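Local coordinates for uncharacterized protein (Exiguobacterium sibiricum, PDB 3B77) that is of unknown function but folds as a bacterial pleckstrin-homology domain with a helical region that probably takes part in oligomerisation, at residues Lys29-Leu33 and Tyr187-Ile191; Ala135-Leu139 and Trp170-His174. All coordinates share one frame; numbering follows the deposited sequence.

Contact 1: Lys29-Leu33 and Tyr187-Ile191; sequences KIYFL and YEKYI
Strand 30-33 and helix 187-191 run at 49° to each other, their axes 9.4 Å apart at the nearest, and the backbones draw closest at Tyr31 and Tyr187. The contact lays the last helix of the chain against a strand of the five-stranded antiparallel sheet of the bacterial pleckstrin-homology domain. A classic beta bulge shapes the strand side: Tyr31 and Phe32 both stand opposite Phe43 of the neighbouring strand, and both point their side chains at the helix, where a regular strand would alternate them. Tyr31 takes the largest share of the contact. Its CD2 comes within 3.5 Å of Tyr187 CB, and its own CB lies 3.7 Å from Tyr187 CG, so each ring begins beside the other's methylene. A chi1 of -77° sets Tyr31 CG anti to the carbonyl carbon and turns the ring so that its hydroxyl end lies beside Glu188. The two tyrosine rings are nearly parallel, 18° between planes, but slid so far apart, with centroids 5.7 Å from each other, that they barely overlap. Tyr187 instead sends its ring away from the strand segment, against Ala117, Leu118 and Ile121 of the long helix 108-146, and its hydroxyl is hydrogen-bonded to Tyr68. At the more exposed margin, Tyr31 OH stays 4.1 Å from Glu188 OE1, too long for a bond, with the carboxylate turned steeply to the ring. Lys29 NZ, 6.4 Å from Glu188 OE2, is not in contact with it, though the opposite charges could attract weakly. Phe32, which also packs on Leu114, meets Ile191: CG1 sits at the ring edge, near its plane, 3.8 Å from Phe32 CD2.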
loop_
_atom_site.group_PDB
_atom_site.type_symbol
_atom_site.label_atom_id
_atom_site.label_comp_id
_atom_site.label_asym_id
_atom_site.label_seq_id
_atom_site.Cartn_x
_atom_site.Cartn_y
_atom_site.Cartn_z
ATOM N N LYS A 29 49.421 -32.933 9.585
ATOM C CA LYS A 29 50.512 -33.663 8.986
ATOM C C LYS A 29 51.102 -32.853 7.815
ATOM O O LYS A 29 50.368 -32.258 7.038
ATOM C CB LYS A 29 49.957 -35.030 8.564
ATOM C CG LYS A 29 50.806 -35.824 7.593
ATOM C CD LYS A 29 50.302 -37.264 7.435
ATOM C CE LYS A 29 50.928 -37.922 6.216
ATOM N NZ LYS A 29 52.365 -37.614 6.146
ATOM N N ILE A 30 52.431 -32.810 7.711
ATOM C CA ILE A 30 53.117 -32.044 6.650
ATOM C C ILE A 30 53.175 -32.860 5.382
ATOM O O ILE A 30 53.618 -33.994 5.413
ATOM C CB ILE A 30 54.563 -31.689 7.004
ATOM C CG1 ILE A 30 54.654 -30.935 8.332
ATOM C CG2 ILE A 30 55.166 -30.838 5.917
ATOM C CD1 ILE A 30 56.081 -30.673 8.816
ATOM N N TYR A 31 52.715 -32.287 4.273
ATOM C CA TYR A 31 52.718 -32.959 2.971
ATOM C C TYR A 31 53.719 -32.374 1.992
ATOM O O TYR A 31 54.052 -33.010 1.004
ATOM C CB TYR A 31 51.329 -32.924 2.349
ATOM C CG TYR A 31 50.374 -33.921 2.956
ATOM C CD1 TYR A 31 49.615 -33.586 4.057
ATOM C CD2 TYR A 31 50.238 -35.204 2.424
ATOM C CE1 TYR A 31 48.744 -34.476 4.627
ATOM C CE2 TYR A 31 49.366 -36.113 2.995
ATOM C CZ TYR A 31 48.619 -35.729 4.099
ATOM O OH TYR A 31 47.732 -36.583 4.700
ATOM N N PHE A 32 54.221 -31.174 2.250
ATOM C CA PHE A 32 55.156 -30.563 1.325
ATOM C C PHE A 32 55.856 -29.426 2.021
ATOM O O PHE A 32 55.210 -28.584 2.625
ATOM C CB PHE A 32 54.408 -30.047 0.109
ATOM C CG PHE A 32 55.228 -30.072 -1.152
ATOM C CD1 PHE A 32 56.041 -28.989 -1.513
ATOM C CD2 PHE A 32 55.195 -31.182 -1.987
ATOM C CE1 PHE A 32 56.803 -29.032 -2.676
ATOM C CE2 PHE A 32 55.934 -31.209 -3.132
ATOM C CZ PHE A 32 56.737 -30.136 -3.479
ATOM N N LEU A 33 57.179 -29.416 1.965
ATOM C CA LEU A 33 57.961 -28.383 2.622
ATOM C C LEU A 33 59.005 -27.884 1.642
ATOM O O LEU A 33 59.629 -28.672 0.919
ATOM C CB LEU A 33 58.585 -28.915 3.911
ATOM C CG LEU A 33 59.420 -28.003 4.822
ATOM C CD1 LEU A 33 58.710 -26.765 5.291
ATOM C CD2 LEU A 33 59.822 -28.804 6.009
ATOM N N TYR A 187 46.616 -33.731 -1.300
ATOM C CA TYR A 187 48.065 -33.865 -1.380
ATOM C C TYR A 187 48.430 -35.335 -1.535
ATOM O O TYR A 187 49.340 -35.687 -2.264
ATOM C CB TYR A 187 48.731 -33.312 -0.137
ATOM C CG TYR A 187 48.649 -31.819 -0.001
ATOM C CD1 TYR A 187 49.394 -31.000 -0.830
ATOM C CD2 TYR A 187 47.853 -31.226 0.957
ATOM C CE1 TYR A 187 49.336 -29.634 -0.735
ATOM C CE2 TYR A 187 47.798 -29.841 1.073
ATOM C CZ TYR A 187 48.540 -29.044 0.217
ATOM O OH TYR A 187 48.496 -27.646 0.279
ATOM N N GLU A 188 47.709 -36.198 -0.839
ATOM C CA GLU A 188 47.925 -37.640 -0.915
ATOM C C GLU A 188 47.797 -38.121 -2.350
ATOM O O GLU A 188 48.581 -38.937 -2.793
ATOM C CB GLU A 188 46.903 -38.359 -0.027
ATOM C CG GLU A 188 47.433 -39.564 0.741
ATOM C CD GLU A 188 46.776 -39.707 2.137
ATOM O OE1 GLU A 188 45.642 -39.192 2.363
ATOM O OE2 GLU A 188 47.419 -40.318 3.017
ATOM N N LYS A 189 46.816 -37.592 -3.073
ATOM C CA LYS A 189 46.526 -38.016 -4.443
ATOM C C LYS A 189 47.610 -37.649 -5.450
ATOM O O LYS A 189 47.906 -38.433 -6.353
ATOM C CB LYS A 189 45.206 -37.395 -4.879
ATOM C CG LYS A 189 44.658 -37.801 -6.250
ATOM C CD LYS A 189 43.445 -36.949 -6.530
ATOM C CE LYS A 189 42.592 -37.444 -7.643
ATOM N NZ LYS A 189 41.465 -38.278 -7.154
ATOM N N TYR A 190 48.201 -36.468 -5.279
ATOM C CA TYR A 190 49.181 -35.942 -6.227
ATOM C C TYR A 190 50.641 -36.009 -5.796
ATOM O O TYR A 190 51.518 -35.946 -6.650
ATOM C CB TYR A 190 48.865 -34.486 -6.579
ATOM C CG TYR A 190 47.561 -34.304 -7.308
ATOM C CD1 TYR A 190 47.415 -34.739 -8.631
ATOM C CD2 TYR A 190 46.474 -33.689 -6.691
ATOM C CE1 TYR A 190 46.228 -34.583 -9.308
ATOM C CE2 TYR A 190 45.287 -33.531 -7.358
ATOM C CZ TYR A 190 45.172 -33.977 -8.679
ATOM O OH TYR A 190 43.998 -33.824 -9.373
ATOM N N ILE A 191 50.915 -36.094 -4.496
ATOM C CA ILE A 191 52.306 -36.187 -4.017
ATOM C C ILE A 191 52.864 -37.615 -3.994
ATOM O O ILE A 191 54.084 -37.790 -4.008
ATOM C CB ILE A 191 52.494 -35.558 -2.630
ATOM C CG1 ILE A 191 52.735 -34.048 -2.727
ATOM C CG2 ILE A 191 53.694 -36.165 -1.939
ATOM C CD1 ILE A 191 51.655 -33.293 -3.376
#

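Contact 2: Ala135-Leu139 and Trp170-His174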
loop_
_atom_site.group_PDB
_atom_site.type_symbol
_atom_site.label_atom_id
_atom_site.label_comp_id
_atom_site.label_asym_id
_atom_site.label_seq_id
_atom_site.Cartn_x
_atom_site.Cartn_y
_atom_site.Cartn_z
ATOM N N ALA A 135 22.553 -23.558 -0.995
ATOM C CA ALA A 135 22.103 -24.006 0.326
ATOM C C ALA A 135 21.273 -22.899 1.000
ATOM O O ALA A 135 20.166 -23.174 1.538
ATOM C CB ALA A 135 23.291 -24.423 1.196
ATOM N N ASN A 136 21.753 -21.658 0.881
ATOM C CA ASN A 136 21.086 -20.537 1.523
ATOM C C ASN A 136 19.819 -20.171 0.799
ATOM O O ASN A 136 18.774 -19.920 1.429
ATOM C CB ASN A 136 22.003 -19.310 1.637
ATOM C CG ASN A 136 23.246 -19.562 2.530
ATOM O OD1 ASN A 136 23.259 -20.471 3.391
ATOM N ND2 ASN A 136 24.309 -18.727 2.325
ATOM N N SER A 137 19.904 -20.153 -0.530
ATOM C CA SER A 137 18.750 -19.862 -1.361
ATOM C C SER A 137 17.650 -20.861 -1.162
ATOM O O SER A 137 16.479 -20.482 -1.205
ATOM C CB SER A 137 19.139 -19.828 -2.847
ATOM O OG SER A 137 20.051 -18.771 -3.101
ATOM N N SER A 138 18.007 -22.139 -0.994
ATOM C CA SER A 138 16.984 -23.163 -0.756
ATOM C C SER A 138 16.295 -22.901 0.573
ATOM O O SER A 138 15.092 -23.207 0.725
ATOM C CB SER A 138 17.556 -24.611 -0.788
ATOM O OG SER A 138 18.227 -24.879 -2.022
ATOM N N LEU A 139 17.048 -22.354 1.534
ATOM C CA LEU A 139 16.492 -22.118 2.871
ATOM C C LEU A 139 15.411 -21.048 2.805
ATOM O O LEU A 139 14.293 -21.203 3.327
ATOM C CB LEU A 139 17.580 -21.842 3.921
ATOM C CG LEU A 139 17.010 -21.783 5.351
ATOM C CD1 LEU A 139 18.022 -22.093 6.418
ATOM C CD2 LEU A 139 16.342 -20.423 5.611
ATOM N N TRP A 170 20.565 -26.964 9.149
ATOM C CA TRP A 170 20.793 -26.754 7.755
ATOM C C TRP A 170 21.904 -25.674 7.581
ATOM O O TRP A 170 22.886 -25.891 6.897
ATOM C CB TRP A 170 19.476 -26.303 7.119
ATOM C CG TRP A 170 19.576 -25.999 5.665
ATOM C CD1 TRP A 170 19.966 -24.838 5.124
ATOM C CD2 TRP A 170 19.315 -26.890 4.573
ATOM N NE1 TRP A 170 19.966 -24.920 3.761
ATOM C CE2 TRP A 170 19.555 -26.164 3.384
ATOM C CE3 TRP A 170 18.906 -28.220 4.483
ATOM C CZ2 TRP A 170 19.436 -26.733 2.110
ATOM C CZ3 TRP A 170 18.753 -28.786 3.219
ATOM C CH2 TRP A 170 19.035 -28.050 2.051
ATOM N N LEU A 171 21.789 -24.545 8.254
ATOM C CA LEU A 171 22.788 -23.488 8.036
ATOM C C LEU A 171 24.160 -24.009 8.439
ATOM O O LEU A 171 25.169 -23.758 7.765
ATOM C CB LEU A 171 22.443 -22.216 8.829
ATOM C CG LEU A 171 21.240 -21.431 8.354
ATOM C CD1 LEU A 171 21.088 -20.065 9.103
ATOM C CD2 LEU A 171 21.449 -21.154 6.892
ATOM N N GLN A 172 24.152 -24.813 9.506
ATOM C CA GLN A 172 25.373 -25.287 10.096
ATOM C C GLN A 172 25.986 -26.421 9.314
ATOM O O GLN A 172 27.184 -26.416 9.026
ATOM C CB GLN A 172 25.089 -25.770 11.500
ATOM C CG GLN A 172 26.353 -26.189 12.186
ATOM C CD GLN A 172 26.078 -27.055 13.328
ATOM O OE1 GLN A 172 25.268 -28.005 13.194
ATOM N NE2 GLN A 172 26.763 -26.785 14.485
ATOM N N GLY A 173 25.174 -27.431 9.028
ATOM C CA GLY A 173 25.624 -28.588 8.254
ATOM C C GLY A 173 26.272 -28.114 6.977
ATOM O O GLY A 173 27.344 -28.522 6.649
ATOM N N HIS A 174 25.637 -27.195 6.287
ATOM C CA HIS A 174 26.137 -26.726 5.027
ATOM C C HIS A 174 27.406 -25.901 5.177
ATOM O O HIS A 174 28.317 -26.047 4.359
ATOM C CB HIS A 174 25.039 -25.971 4.246
ATOM C CG HIS A 174 24.005 -26.885 3.629
ATOM N ND1 HIS A 174 24.167 -27.447 2.386
ATOM C CD2 HIS A 174 22.827 -27.361 4.100
ATOM C CE1 HIS A 174 23.130 -28.215 2.105
ATOM N NE2 HIS A 174 22.300 -28.183 3.131
HETATM O O HOH W 1 25.312 -21.728 5.262
#
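The antiparallel helical hairpin of 108-146 and 156-178, whose segments here fall in the YvbH-like oligomerisation region, brings Ala135-Leu139 against Trp170-His174, axes 10.4 Å apart. Trp170 reaches across to the other helix: its CG is anti to the backbone N (chi1 178°). Its NE1 donates to Ala135 O at 2.8 Å, nearly in the indole plane but well above the carbonyl plane; Leu139 N reaches the same oxygen from the opposite face, within its own helix. Ala135 CB rests over one face of the His174 imidazole, 3.7 Å from the centroid, a CH-pi contact, while His174 ND1 is hydrogen-bonded to NE1 of Trp178. Leu139 CD1 touches both Trp170 CD1 and Leu171 CD2, 3.6 Å from each. One water donates to both Asn136 OD1 and Leu171 O, bridging the more exposed side. Phe168 of the second subunit meets His174 edge-to-face, and Phe134 of the third packs on Leu171. A leucine in place of Trp170 would probably leave Ala135 O with its helical partner Leu139 N but without its cross-helix donor, and open a gap beside Leu139. The indole combines apolar packing with a polar tie to a carbonyl already used by its helix.

In the fold
Contacts 1 and 2 lie on opposite sides of the chain's centre, their own centres 32 Å apart, and do not touch. No helix supplies segments to both, but helix 108-146 packs on Tyr187 and Phe32 of contact 1 and supplies 135-139 to contact 2. Contact 2 is nested within the chain loop that contact 1 closes, and helices 156-178 and 184-191 are consecutive. Contact 1, partly buried, joins sheet to terminal helix through aromatic and aliphatic packing without a cross-segment hydrogen bond. Contact 2, buried, joins helix to helix, adding an indole-carbonyl bond and a water bridge. The second subunit lies beside both; a third also reaches contact 2, where subunit packing is more extensive, consistent with a role in oligomerisation.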